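Local coordinates for L protein (CAS virus, PDB 5MV0), which probably serves as the cap-snatching endonuclease of the viral polymerase, cutting capped leaders from host RNAs to prime viral transcription, at residues B[49-54]-B[102-106]; B[58-62]-B[88-92]; B[66-70]-B[80-84]; B[97-103]-B[136-142]. One frame throughout, in Å; residues are numbered along the deposited sequence. Where two conformers were deposited one is given.

Contact 1. Residues B[49-54]-B[102-106]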
loop_
_atom_site.group_PDB
_atom_site.type_symbol
_atom_site.label_atom_id
_atom_site.label_comp_id
_atom_site.label_asym_id
_atom_site.label_seq_id
_atom_site.Cartn_x
_atom_site.Cartn_y
_atom_site.Cartn_z
ATOM N N HIS B 49 11.641 2.424 9.659
ATOM C CA HIS B 49 12.268 2.212 10.962
ATOM C C HIS B 49 11.464 2.866 12.085
ATOM O O HIS B 49 11.183 2.227 13.110
ATOM C CB HIS B 49 13.692 2.761 10.930
ATOM C CG HIS B 49 14.453 2.561 12.198
ATOM N ND1 HIS B 49 14.693 1.314 12.736
ATOM C CD2 HIS B 49 15.062 3.452 13.019
ATOM C CE1 HIS B 49 15.414 1.445 13.838
ATOM N NE2 HIS B 49 15.655 2.732 14.028
ATOM N N GLU B 50 11.108 4.153 11.922
ATOM C CA GLU B 50 10.308 4.851 12.932
ATOM C C GLU B 50 8.997 4.135 13.186
ATOM O O GLU B 50 8.583 3.961 14.334
ATOM C CB GLU B 50 9.986 6.284 12.499
ATOM C CG GLU B 50 11.128 7.251 12.380
ATOM C CD GLU B 50 10.689 8.519 11.625
ATOM O OE1 GLU B 50 9.468 8.675 11.352
ATOM O OE2 GLU B 50 11.560 9.344 11.291
ATOM N N LEU B 51 8.299 3.765 12.111
ATOM C CA LEU B 51 7.010 3.091 12.246
ATOM C C LEU B 51 7.131 1.814 13.070
ATOM O O LEU B 51 6.339 1.570 13.987
ATOM C CB LEU B 51 6.441 2.761 10.864
ATOM C CG LEU B 51 5.105 2.011 10.889
ATOM C CD1 LEU B 51 4.108 2.780 11.764
ATOM C CD2 LEU B 51 4.564 1.827 9.481
ATOM N N ASN B 52 8.104 0.973 12.740
ATOM C CA ASN B 52 8.182 -0.310 13.419
ATOM C C ASN B 52 8.689 -0.174 14.850
ATOM O O ASN B 52 8.284 -0.955 15.720
ATOM C CB ASN B 52 9.026 -1.253 12.580
ATOM C CG ASN B 52 8.288 -1.676 11.314
ATOM O OD1 ASN B 52 7.087 -1.945 11.362
ATOM N ND2 ASN B 52 8.982 -1.703 10.186
ATOM N N CYS B 53 9.545 0.813 15.127
ATOM C CA CYS B 53 9.886 1.097 16.521
ATOM C C CYS B 53 8.646 1.507 17.303
ATOM O O CYS B 53 8.436 1.048 18.434
ATOM C CB CYS B 53 10.967 2.180 16.608
ATOM S SG CYS B 53 12.606 1.658 16.062
ATOM N N CYS B 54 7.789 2.340 16.700
ATOM C CA CYS B 54 6.550 2.743 17.360
ATOM C C CYS B 54 5.653 1.547 17.620
ATOM O O CYS B 54 5.103 1.397 18.715
ATOM C CB CYS B 54 5.806 3.776 16.523
ATOM S SG CYS B 54 6.588 5.387 16.497
ATOM N N LEU B 102 9.667 8.934 21.568
ATOM C CA LEU B 102 10.613 8.079 20.875
ATOM C C LEU B 102 11.427 8.905 19.891
ATOM O O LEU B 102 10.874 9.735 19.158
ATOM C CB LEU B 102 9.882 6.949 20.128
ATOM C CG LEU B 102 10.725 6.249 19.057
ATOM C CD1 LEU B 102 11.784 5.370 19.706
ATOM C CD2 LEU B 102 9.833 5.452 18.111
ATOM N N GLU B 103 12.738 8.675 19.881
ATOM C CA GLU B 103 13.637 9.152 18.832
ATOM C C GLU B 103 14.300 7.924 18.227
ATOM O O GLU B 103 15.055 7.220 18.909
ATOM C CB GLU B 103 14.682 10.124 19.379
ATOM C CG GLU B 103 14.109 11.425 19.957
ATOM C CD GLU B 103 13.560 12.356 18.884
ATOM O OE1 GLU B 103 13.787 12.087 17.681
ATOM O OE2 GLU B 103 12.902 13.353 19.246
ATOM N N ALA B 104 14.021 7.659 16.953
ATOM C CA ALA B 104 14.518 6.459 16.287
ATOM C C ALA B 104 15.389 6.841 15.101
ATOM O O ALA B 104 15.080 7.786 14.367
ATOM C CB ALA B 104 13.361 5.568 15.811
ATOM N N SER B 105 16.469 6.096 14.903
ATOM C CA SER B 105 17.357 6.364 13.784
ATOM C C SER B 105 18.112 5.092 13.451
ATOM O O SER B 105 18.157 4.143 14.244
ATOM C CB SER B 105 18.338 7.488 14.118
ATOM O OG SER B 105 19.212 7.039 15.146
ATOM N N THR B 106 18.725 5.090 12.274
ATOM C CA THR B 106 19.682 4.064 11.900
ATOM C C THR B 106 21.034 4.712 11.678
ATOM O O THR B 106 21.123 5.809 11.116
ATOM C CB THR B 106 19.252 3.286 10.629
ATOM O OG1 THR B 106 19.210 4.181 9.503
ATOM C CG2 THR B 106 17.883 2.649 10.829
#

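Contact 2. Residues B[58-62]-B[88-92]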
loop_
_atom_site.group_PDB
_atom_site.type_symbol
_atom_site.label_atom_id
_atom_site.label_comp_id
_atom_site.label_asym_id
_atom_site.label_seq_id
_atom_site.Cartn_x
_atom_site.Cartn_y
_atom_site.Cartn_z
ATOM N N GLY B 58 4.332 0.131 21.111
ATOM C CA GLY B 58 2.927 0.407 21.335
ATOM C C GLY B 58 2.555 1.874 21.424
ATOM O O GLY B 58 1.590 2.216 22.115
ATOM N N ILE B 59 3.274 2.753 20.726
ATOM C CA ILE B 59 3.015 4.187 20.785
ATOM C C ILE B 59 2.610 4.694 19.401
ATOM O O ILE B 59 2.666 3.974 18.408
ATOM C CB ILE B 59 4.231 4.968 21.316
ATOM C CG1 ILE B 59 5.374 4.901 20.314
ATOM C CG2 ILE B 59 4.699 4.397 22.659
ATOM C CD1 ILE B 59 6.573 5.715 20.740
ATOM N N ILE B 60 2.213 5.960 19.356
ATOM C CA ILE B 60 1.726 6.594 18.132
ATOM C C ILE B 60 2.906 7.046 17.284
ATOM O O ILE B 60 3.810 7.727 17.774
ATOM C CB ILE B 60 0.817 7.784 18.476
ATOM C CG1 ILE B 60 -0.432 7.308 19.222
ATOM C CG2 ILE B 60 0.447 8.587 17.229
ATOM C CD1 ILE B 60 -1.122 8.428 19.960
ATOM N N HIS B 61 2.895 6.679 16.007
ATOM C CA HIS B 61 3.849 7.244 15.054
ATOM C C HIS B 61 3.415 8.659 14.697
ATOM O O HIS B 61 2.295 8.871 14.217
ATOM C CB HIS B 61 3.923 6.375 13.804
ATOM C CG HIS B 61 5.007 6.763 12.848
ATOM N ND1 HIS B 61 4.966 6.426 11.509
ATOM C CD2 HIS B 61 6.172 7.430 13.033
ATOM C CE1 HIS B 61 6.051 6.884 10.909
ATOM N NE2 HIS B 61 6.802 7.492 11.811
ATOM N N ASN B 62 4.305 9.625 14.913
ATOM C CA ASN B 62 3.942 11.047 14.884
ATOM C C ASN B 62 4.007 11.624 13.463
ATOM O O ASN B 62 4.734 12.578 13.179
ATOM C CB ASN B 62 4.847 11.822 15.837
ATOM C CG ASN B 62 4.490 13.292 15.932
ATOM O OD1 ASN B 62 3.382 13.702 15.581
ATOM N ND2 ASN B 62 5.429 14.095 16.426
ATOM N N ASP B 88 9.680 11.312 17.006
ATOM C CA ASP B 88 9.234 10.334 16.014
ATOM C C ASP B 88 7.950 9.642 16.451
ATOM O O ASP B 88 7.120 9.269 15.613
ATOM C CB ASP B 88 10.329 9.302 15.780
ATOM C CG ASP B 88 11.532 9.883 15.101
ATOM O OD1 ASP B 88 11.350 10.813 14.280
ATOM O OD2 ASP B 88 12.654 9.417 15.398
ATOM N N GLY B 89 7.777 9.447 17.748
ATOM C CA GLY B 89 6.573 8.823 18.254
ATOM C C GLY B 89 6.328 9.289 19.665
ATOM O O GLY B 89 7.217 9.853 20.317
ATOM N N TYR B 90 5.101 9.060 20.128
ATOM C CA TYR B 90 4.722 9.455 21.479
ATOM C C TYR B 90 3.479 8.689 21.898
ATOM O O TYR B 90 2.756 8.134 21.067
ATOM C CB TYR B 90 4.447 10.959 21.574
ATOM C CG TYR B 90 3.160 11.360 20.890
ATOM C CD1 TYR B 90 1.977 11.508 21.614
ATOM C CD2 TYR B 90 3.120 11.573 19.516
ATOM C CE1 TYR B 90 0.790 11.861 20.986
ATOM C CE2 TYR B 90 1.941 11.937 18.882
ATOM C CZ TYR B 90 0.779 12.078 19.624
ATOM O OH TYR B 90 -0.393 12.431 19.001
ATOM N N THR B 91 3.233 8.681 23.203
ATOM C CA THR B 91 1.915 8.325 23.704
ATOM C C THR B 91 1.706 9.011 25.047
ATOM O O THR B 91 2.663 9.287 25.778
ATOM C CB THR B 91 1.726 6.804 23.821
ATOM O OG1 THR B 91 0.328 6.514 23.964
ATOM C CG2 THR B 91 2.489 6.240 25.014
ATOM N N ILE B 92 0.447 9.329 25.339
ATOM C CA ILE B 92 0.040 9.900 26.617
ATOM C C ILE B 92 -0.841 8.879 27.316
ATOM O O ILE B 92 -1.950 8.573 26.854
ATOM C CB ILE B 92 -0.697 11.231 26.440
ATOM C CG1 ILE B 92 0.210 12.223 25.723
ATOM C CG2 ILE B 92 -1.151 11.768 27.804
ATOM C CD1 ILE B 92 -0.515 13.398 25.180
HETATM O O HOH W 1 0.053 3.926 22.809
#

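Contact 3. Residues B[66-70]-B[80-84]. With PO4 (phosphate ion), chain F.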
loop_
_atom_site.group_PDB
_atom_site.type_symbol
_atom_site.label_atom_id
_atom_site.label_comp_id
_atom_site.label_asym_id
_atom_site.label_seq_id
_atom_site.Cartn_x
_atom_site.Cartn_y
_atom_site.Cartn_z
ATOM N N ILE B 66 3.304 16.726 15.296
ATOM C CA ILE B 66 3.056 17.626 16.410
ATOM C C ILE B 66 4.325 17.742 17.250
ATOM O O ILE B 66 5.166 16.828 17.299
ATOM C CB ILE B 66 1.856 17.178 17.267
ATOM C CG1 ILE B 66 2.140 15.852 17.970
ATOM C CG2 ILE B 66 0.580 17.097 16.414
ATOM C CD1 ILE B 66 1.057 15.474 18.954
ATOM N N SER B 67 4.469 18.878 17.914
ATOM C CA SER B 67 5.666 19.163 18.678
ATOM C C SER B 67 5.536 18.621 20.099
ATOM O O SER B 67 4.466 18.211 20.546
ATOM C CB SER B 67 5.913 20.671 18.720
ATOM O OG SER B 67 4.847 21.296 19.396
ATOM N N LEU B 68 6.651 18.659 20.825
ATOM C CA LEU B 68 6.609 18.328 22.245
ATOM C C LEU B 68 5.615 19.211 22.988
ATOM O O LEU B 68 4.822 18.720 23.801
ATOM C CB LEU B 68 8.006 18.470 22.840
ATOM C CG LEU B 68 8.102 18.288 24.348
ATOM C CD1 LEU B 68 7.732 16.875 24.687
ATOM C CD2 LEU B 68 9.525 18.612 24.785
ATOM N N ASN B 69 5.629 20.518 22.712
ATOM C CA ASN B 69 4.696 21.423 23.375
ATOM C C ASN B 69 3.250 20.985 23.160
ATOM O O ASN B 69 2.431 21.048 24.087
ATOM C CB ASN B 69 4.913 22.854 22.882
ATOM C CG ASN B 69 6.052 23.561 23.612
ATOM O OD1 ASN B 69 6.212 23.411 24.820
ATOM N ND2 ASN B 69 6.848 24.325 22.878
ATOM N N MET B 70 2.923 20.510 21.953
ATOM C CA MET B 70 1.561 20.056 21.672
ATOM C C MET B 70 1.260 18.734 22.355
ATOM O O MET B 70 0.115 18.485 22.750
ATOM C CB MET B 70 1.347 19.910 20.166
ATOM C CG MET B 70 1.494 21.202 19.405
ATOM S SD MET B 70 1.496 20.907 17.619
ATOM C CE MET B 70 2.289 22.393 17.051
ATOM N N PRO B 80 4.911 25.810 30.793
ATOM C CA PRO B 80 5.787 26.765 30.116
ATOM C C PRO B 80 6.140 26.282 28.717
ATOM O O PRO B 80 6.042 25.097 28.394
ATOM C CB PRO B 80 7.026 26.803 31.010
ATOM C CG PRO B 80 7.075 25.427 31.586
ATOM C CD PRO B 80 5.633 25.065 31.840
ATOM N N THR B 81 6.552 27.233 27.885
ATOM C CA THR B 81 6.974 26.932 26.522
ATOM C C THR B 81 8.304 26.186 26.564
ATOM O O THR B 81 9.295 26.701 27.093
ATOM C CB THR B 81 7.103 28.226 25.712
ATOM O OG1 THR B 81 5.816 28.845 25.588
ATOM C CG2 THR B 81 7.676 27.960 24.308
ATOM N N PHE B 82 8.323 24.967 26.036
ATOM C CA PHE B 82 9.561 24.215 25.941
ATOM C C PHE B 82 10.235 24.464 24.599
ATOM O O PHE B 82 9.683 25.099 23.696
ATOM C CB PHE B 82 9.311 22.719 26.133
ATOM C CG PHE B 82 8.802 22.365 27.496
ATOM C CD1 PHE B 82 9.646 22.418 28.592
ATOM C CD2 PHE B 82 7.487 21.989 27.686
ATOM C CE1 PHE B 82 9.182 22.097 29.860
ATOM C CE2 PHE B 82 7.015 21.674 28.950
ATOM C CZ PHE B 82 7.869 21.727 30.038
ATOM N N GLN B 83 11.453 23.952 24.476
ATOM C CA GLN B 83 12.128 23.985 23.190
ATOM C C GLN B 83 11.282 23.254 22.148
ATOM O O GLN B 83 10.468 22.381 22.471
ATOM C CB GLN B 83 13.508 23.347 23.296
ATOM C CG GLN B 83 13.494 21.922 23.843
ATOM C CD GLN B 83 13.632 21.867 25.365
ATOM O OE1 GLN B 83 13.008 22.644 26.088
ATOM N NE2 GLN B 83 14.459 20.946 25.851
ATOM N N HIS B 84 11.464 23.636 20.894
ATOM C CA HIS B 84 10.742 22.993 19.807
ATOM C C HIS B 84 11.399 21.657 19.495
ATOM O O HIS B 84 12.582 21.607 19.149
ATOM C CB HIS B 84 10.707 23.871 18.565
ATOM C CG HIS B 84 10.111 23.178 17.382
ATOM N ND1 HIS B 84 8.762 22.902 17.292
ATOM C CD2 HIS B 84 10.683 22.638 16.281
ATOM C CE1 HIS B 84 8.525 22.256 16.163
ATOM N NE2 HIS B 84 9.674 22.079 15.534
HETATM P P PO4 F . 6.218 24.585 19.226
HETATM O O1 PO4 F . 6.825 25.726 18.454
HETATM O O2 PO4 F . 7.302 23.607 19.618
HETATM O O3 PO4 F . 5.115 23.907 18.464
HETATM O O4 PO4 F . 5.598 25.150 20.479
HETATM O O HOH W 2 7.998 21.592 21.158
#

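Contact 4. Residues B[97-103]-B[136-142]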
loop_
_atom_site.group_PDB
_atom_site.type_symbol
_atom_site.label_atom_id
_atom_site.label_comp_id
_atom_site.label_asym_id
_atom_site.label_seq_id
_atom_site.Cartn_x
_atom_site.Cartn_y
_atom_site.Cartn_z
ATOM N N MET B 97 -0.448 8.462 34.263
ATOM C CA MET B 97 0.194 9.776 34.262
ATOM C C MET B 97 1.605 9.690 33.686
ATOM O O MET B 97 2.592 10.083 34.317
ATOM C CB MET B 97 0.220 10.360 35.670
ATOM C CG MET B 97 -1.074 10.165 36.421
ATOM S SD MET B 97 -2.057 11.654 36.380
ATOM C CE MET B 97 -0.989 12.735 37.311
ATOM N N THR B 98 1.701 9.134 32.481
ATOM C CA THR B 98 2.987 8.881 31.846
ATOM C C THR B 98 2.944 9.357 30.400
ATOM O O THR B 98 1.958 9.120 29.691
ATOM C CB THR B 98 3.349 7.393 31.899
ATOM O OG1 THR B 98 3.398 6.956 33.264
ATOM C CG2 THR B 98 4.711 7.152 31.255
ATOM N N ILE B 99 3.999 10.051 29.984
ATOM C CA ILE B 99 4.229 10.412 28.590
ATOM C C ILE B 99 5.469 9.668 28.122
ATOM O O ILE B 99 6.479 9.634 28.834
ATOM C CB ILE B 99 4.410 11.929 28.419
ATOM C CG1 ILE B 99 3.106 12.658 28.764
ATOM C CG2 ILE B 99 4.885 12.258 26.996
ATOM C CD1 ILE B 99 3.288 14.150 29.019
ATOM N N ILE B 100 5.390 9.056 26.941
ATOM C CA ILE B 100 6.541 8.433 26.300
ATOM C C ILE B 100 6.836 9.194 25.011
ATOM O O ILE B 100 5.911 9.598 24.298
ATOM C CB ILE B 100 6.280 6.940 26.024
ATOM C CG1 ILE B 100 5.962 6.201 27.334
ATOM C CG2 ILE B 100 7.468 6.307 25.336
ATOM C CD1 ILE B 100 5.419 4.802 27.136
ATOM N N VAL B 101 8.117 9.427 24.731
ATOM C CA VAL B 101 8.543 9.961 23.441
ATOM C C VAL B 101 9.656 9.081 22.891
ATOM O O VAL B 101 10.486 8.547 23.633
ATOM C CB VAL B 101 9.006 11.432 23.509
ATOM C CG1 VAL B 101 7.840 12.368 23.804
ATOM C CG2 VAL B 101 10.140 11.596 24.527
ATOM N N LEU B 102 9.667 8.934 21.568
ATOM C CA LEU B 102 10.613 8.079 20.875
ATOM C C LEU B 102 11.427 8.905 19.891
ATOM O O LEU B 102 10.874 9.735 19.158
ATOM C CB LEU B 102 9.882 6.949 20.128
ATOM C CG LEU B 102 10.725 6.249 19.057
ATOM C CD1 LEU B 102 11.784 5.370 19.706
ATOM C CD2 LEU B 102 9.833 5.452 18.111
ATOM N N GLU B 103 12.738 8.675 19.881
ATOM C CA GLU B 103 13.637 9.152 18.832
ATOM C C GLU B 103 14.300 7.924 18.227
ATOM O O GLU B 103 15.055 7.220 18.909
ATOM C CB GLU B 103 14.682 10.124 19.379
ATOM C CG GLU B 103 14.109 11.425 19.957
ATOM C CD GLU B 103 13.560 12.356 18.884
ATOM O OE1 GLU B 103 13.787 12.087 17.681
ATOM O OE2 GLU B 103 12.902 13.353 19.246
ATOM N N TRP B 136 4.043 13.613 36.876
ATOM C CA TRP B 136 4.011 12.800 35.669
ATOM C C TRP B 136 5.353 12.111 35.449
ATOM O O TRP B 136 6.401 12.570 35.909
ATOM C CB TRP B 136 3.675 13.662 34.444
ATOM C CG TRP B 136 2.219 13.995 34.306
ATOM C CD1 TRP B 136 1.490 14.860 35.080
ATOM C CD2 TRP B 136 1.320 13.484 33.320
ATOM N NE1 TRP B 136 0.190 14.906 34.640
ATOM C CE2 TRP B 136 0.060 14.075 33.557
ATOM C CE3 TRP B 136 1.458 12.587 32.255
ATOM C CZ2 TRP B 136 -1.050 13.795 32.771
ATOM C CZ3 TRP B 136 0.353 12.303 31.479
ATOM C CH2 TRP B 136 -0.890 12.905 31.743
ATOM N N LEU B 137 5.308 10.994 34.733
ATOM C CA LEU B 137 6.509 10.368 34.200
ATOM C C LEU B 137 6.710 10.815 32.754
ATOM O O LEU B 137 5.749 10.970 31.997
ATOM C CB LEU B 137 6.418 8.840 34.278
ATOM C CG LEU B 137 7.096 8.115 35.449
ATOM C CD1 LEU B 137 6.878 8.835 36.766
ATOM C CD2 LEU B 137 6.616 6.671 35.544
ATOM N N PHE B 138 7.962 11.041 32.381
ATOM C CA PHE B 138 8.321 11.443 31.025
ATOM C C PHE B 138 9.472 10.537 30.602
ATOM O O PHE B 138 10.616 10.742 31.008
ATOM C CB PHE B 138 8.701 12.919 30.964
ATOM C CG PHE B 138 8.987 13.416 29.570
ATOM C CD1 PHE B 138 7.957 13.615 28.666
ATOM C CD2 PHE B 138 10.283 13.681 29.172
ATOM C CE1 PHE B 138 8.216 14.070 27.381
ATOM C CE2 PHE B 138 10.549 14.142 27.893
ATOM C CZ PHE B 138 9.508 14.338 26.996
ATOM N N ASN B 139 9.169 9.526 29.798
ATOM C CA ASN B 139 10.150 8.521 29.415
ATOM C C ASN B 139 10.604 8.782 27.981
ATOM O O ASN B 139 9.813 8.680 27.034
ATOM C CB ASN B 139 9.572 7.120 29.589
ATOM C CG ASN B 139 9.233 6.810 31.044
ATOM O OD1 ASN B 139 9.750 7.451 31.967
ATOM N ND2 ASN B 139 8.372 5.821 31.253
ATOM N N ILE B 140 11.881 9.115 27.828
ATOM C CA ILE B 140 12.480 9.403 26.530
ATOM C C ILE B 140 13.171 8.133 26.064
ATOM O O ILE B 140 14.170 7.713 26.651
ATOM C CB ILE B 140 13.475 10.565 26.607
ATOM C CG1 ILE B 140 12.805 11.806 27.180
ATOM C CG2 ILE B 140 14.081 10.852 25.227
ATOM C CD1 ILE B 140 13.796 12.787 27.793
ATOM N N ILE B 141 12.643 7.514 25.014
ATOM C CA ILE B 141 13.235 6.314 24.439
ATOM C C ILE B 141 13.987 6.725 23.180
ATOM O O ILE B 141 13.407 7.310 22.257
ATOM C CB ILE B 141 12.167 5.248 24.147
ATOM C CG1 ILE B 141 11.402 4.937 25.437
ATOM C CG2 ILE B 141 12.813 3.978 23.583
ATOM C CD1 ILE B 141 10.281 3.915 25.291
ATOM N N VAL B 142 15.282 6.439 23.147
ATOM C CA VAL B 142 16.153 6.818 22.043
ATOM C C VAL B 142 16.795 5.543 21.517
ATOM O O VAL B 142 17.513 4.854 22.251
ATOM C CB VAL B 142 17.209 7.847 22.482
ATOM C CG1 VAL B 142 18.088 8.273 21.309
ATOM C CG2 VAL B 142 16.524 9.054 23.104
#

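Contact 1. Residues B[49-54]-B[102-106]
This is a helix packed on a β-strand in the core of a PD-(D/E)XK nuclease fold: residues 49-54 of helix 34-57 cross the end of strand 98-106, with local axes 8.0 Å apart at their closest and 134° between their directions. The interface is mostly apolar. Leu102 reaches the helix with CD2, 3.8 Å from Cys53 CB and 3.6 Å from Cys54 SG, while Ala104 CB lies 4.0 Å from Cys53 SG. Ala104 is small enough to let the backbones close in, its CA 5.6 Å from Glu50 CA. Glu50 turns its carboxylate to His61, with one oxygen close to Asp88. Glu103 starts away from the helix, but its carboxylate swings back beside Asp88. Together these acids are consistent with the metal-binding cluster of related nucleases. His49 bonds through ND1 to the backbone N of Arg149 and only weakly through NE2 to Ser105 O (2.9 Å), while Thr106 CG2 makes a CH-pi contact 3.7 Å from the His49 ring centroid.

Contact 2. Residues B[58-62]-B[88-92]
Gly89 sits so tightly against the neighbouring strand that its CA is 3.0 Å from Ile60 O, and a β-carbon there would clash with that oxygen and with Ile59 CD1. It belongs to a classic β-bulge, Asp88 and Gly89 both facing Leu102 of the next strand. Residues 60-61 form a short outermost strand antiparallel to 89-93. Ile60 and Tyr90 are the hydrogen-bonded pair, Ile60 N to Tyr90 O at 2.8 Å and Tyr90 N to Ile60 O at 3.0 Å; His61 and Gly89 are the non-hydrogen-bonded pair, and Asn62 N closes the ladder on Asp88 O at 2.9 Å. Ile60 CB lies over a face of the Tyr90 ring, Ile60 CG2 is 4.0 Å from Tyr90 CE2, and Ile59 CG2 meets Thr91 CG2 at 3.7 Å. At the other end Gly58, in a Schellman motif with positive phi, terminates helix 34-57, and a water joins Gly58 O (2.4 Å) to Thr91 OG1 (2.8 Å). Asp88 follows Pro87, as in the PD signature of PD-(D/E)XK nucleases. Its OD2 accepts from Ala104 N and its OD1 lies close to the carboxylate of Glu50; two acids so near each other are consistent with a metal site, though no metal is modelled.

Contact 3. Residues B[66-70]-B[80-84]
A phosphate-binding pocket at a subunit interface occupies this contact, its ion probably taken up from the crystallisation liquor. Ser67 OG donates to phosphate O3, Asn69 ND2 to O4 and His84 ND1 to O2, each at 2.8 Å, and Ser119 of the second subunit adds a further bond. A water links Asn69 N (3.0 Å), Gln83 O (2.9 Å) and phosphate O2 (2.6 Å). The ion thus lies near the start of helix 68-73, where Ser67 is the N-cap: Ser67 OG accepts from Met70 N at 3.3 Å, and Ser67 N gives a weak bond to Met70 SD at 3.6 Å, completing a capping box. Asn69 also ties the helix to the loop that leads on to strand 89-93. Its OD1 accepts a hydrogen bond from Phe82 N at 2.9 Å and its ND2 donates to Phe82 O at 3.1 Å, so one amide satisfies both backbone groups of Phe82. Leu68 CD2 packs on Phe82 CB at 4.3 Å, and the Phe82 ring meets that of His130 edge-to-face.

Contact 4. Residues B[97-103]-B[136-142]
Backbone hydrogen bonds zip these two strands together in parallel, with local axes 4.7 Å apart and 14° between them. Six bonds follow one another: Leu137 N to Met97 O (2.9 Å), Ile99 N to Leu137 O (2.8 Å), Asn139 N to Ile99 O (2.9 Å), Val101 N to Asn139 O (3.0 Å), Ile141 N to Val101 O (2.8 Å) and Glu103 N to Ile141 O (2.8 Å). CA-H...O contacts accompany them, the shortest from Leu102 CA to Ile141 O at 3.2 Å. Apolar packing dominates the Val101 face and part of the Ile100 face, which also carries Thr98 and Asn139. On the first, Val101 CG2 touches Phe138 CZ (3.7 Å) and Ile140 CG1 (3.8 Å), and Ile99 CG2 meets Phe138 CD1 (3.8 Å); helix 127-133 covers Phe138. On the other, Ile100 CG2 packs on Ile141 CD1 (3.7 Å), and Leu102 and Ile141 both reach Leu57 of helix 34-57. Aromatic contacts close the start of the ladder, where Met97 CA lies 3.8 Å from the centroid of the six-membered ring of Trp136 in a CH-pi contact and Met97 SD makes an oblique Met-aromatic contact. The intervening chain carries helices 110-122 and 127-133, making a β-α-β crossover. The mostly apolar ladder ends at Glu103, its carboxylate held by Lys123 and Tyr124; its place after Asp88 fits the (D/E) of a PD-(D/E)XK site, consistent with an active site at this end.

In the fold
Contacts 1, 2 and 4 build on one mixed sheet, ordered 60-61, 89-93, 98-106, 137-145. The inner strand 98-106 takes strand 137-145 in contact 4 and helix 34-57 in contact 1, and these two contacts share Leu102 and Glu103. Contact 2 pairs the outermost strand 60-61 with 89-93, the neighbour of 98-106, its centre about 9 Å from that of contact 4 and 10 Å from that of contact 1. Along the chain contact 3 nests within contact 2 and contact 2 within contact 1; contact 4 opens on the strand where contact 1 ends. Contact 3 packs against contacts 2 and 4 through Ile66 and Leu68, its phosphate at the second-subunit interface. Glu50, Asp88 and Glu103 converge on the probable active site.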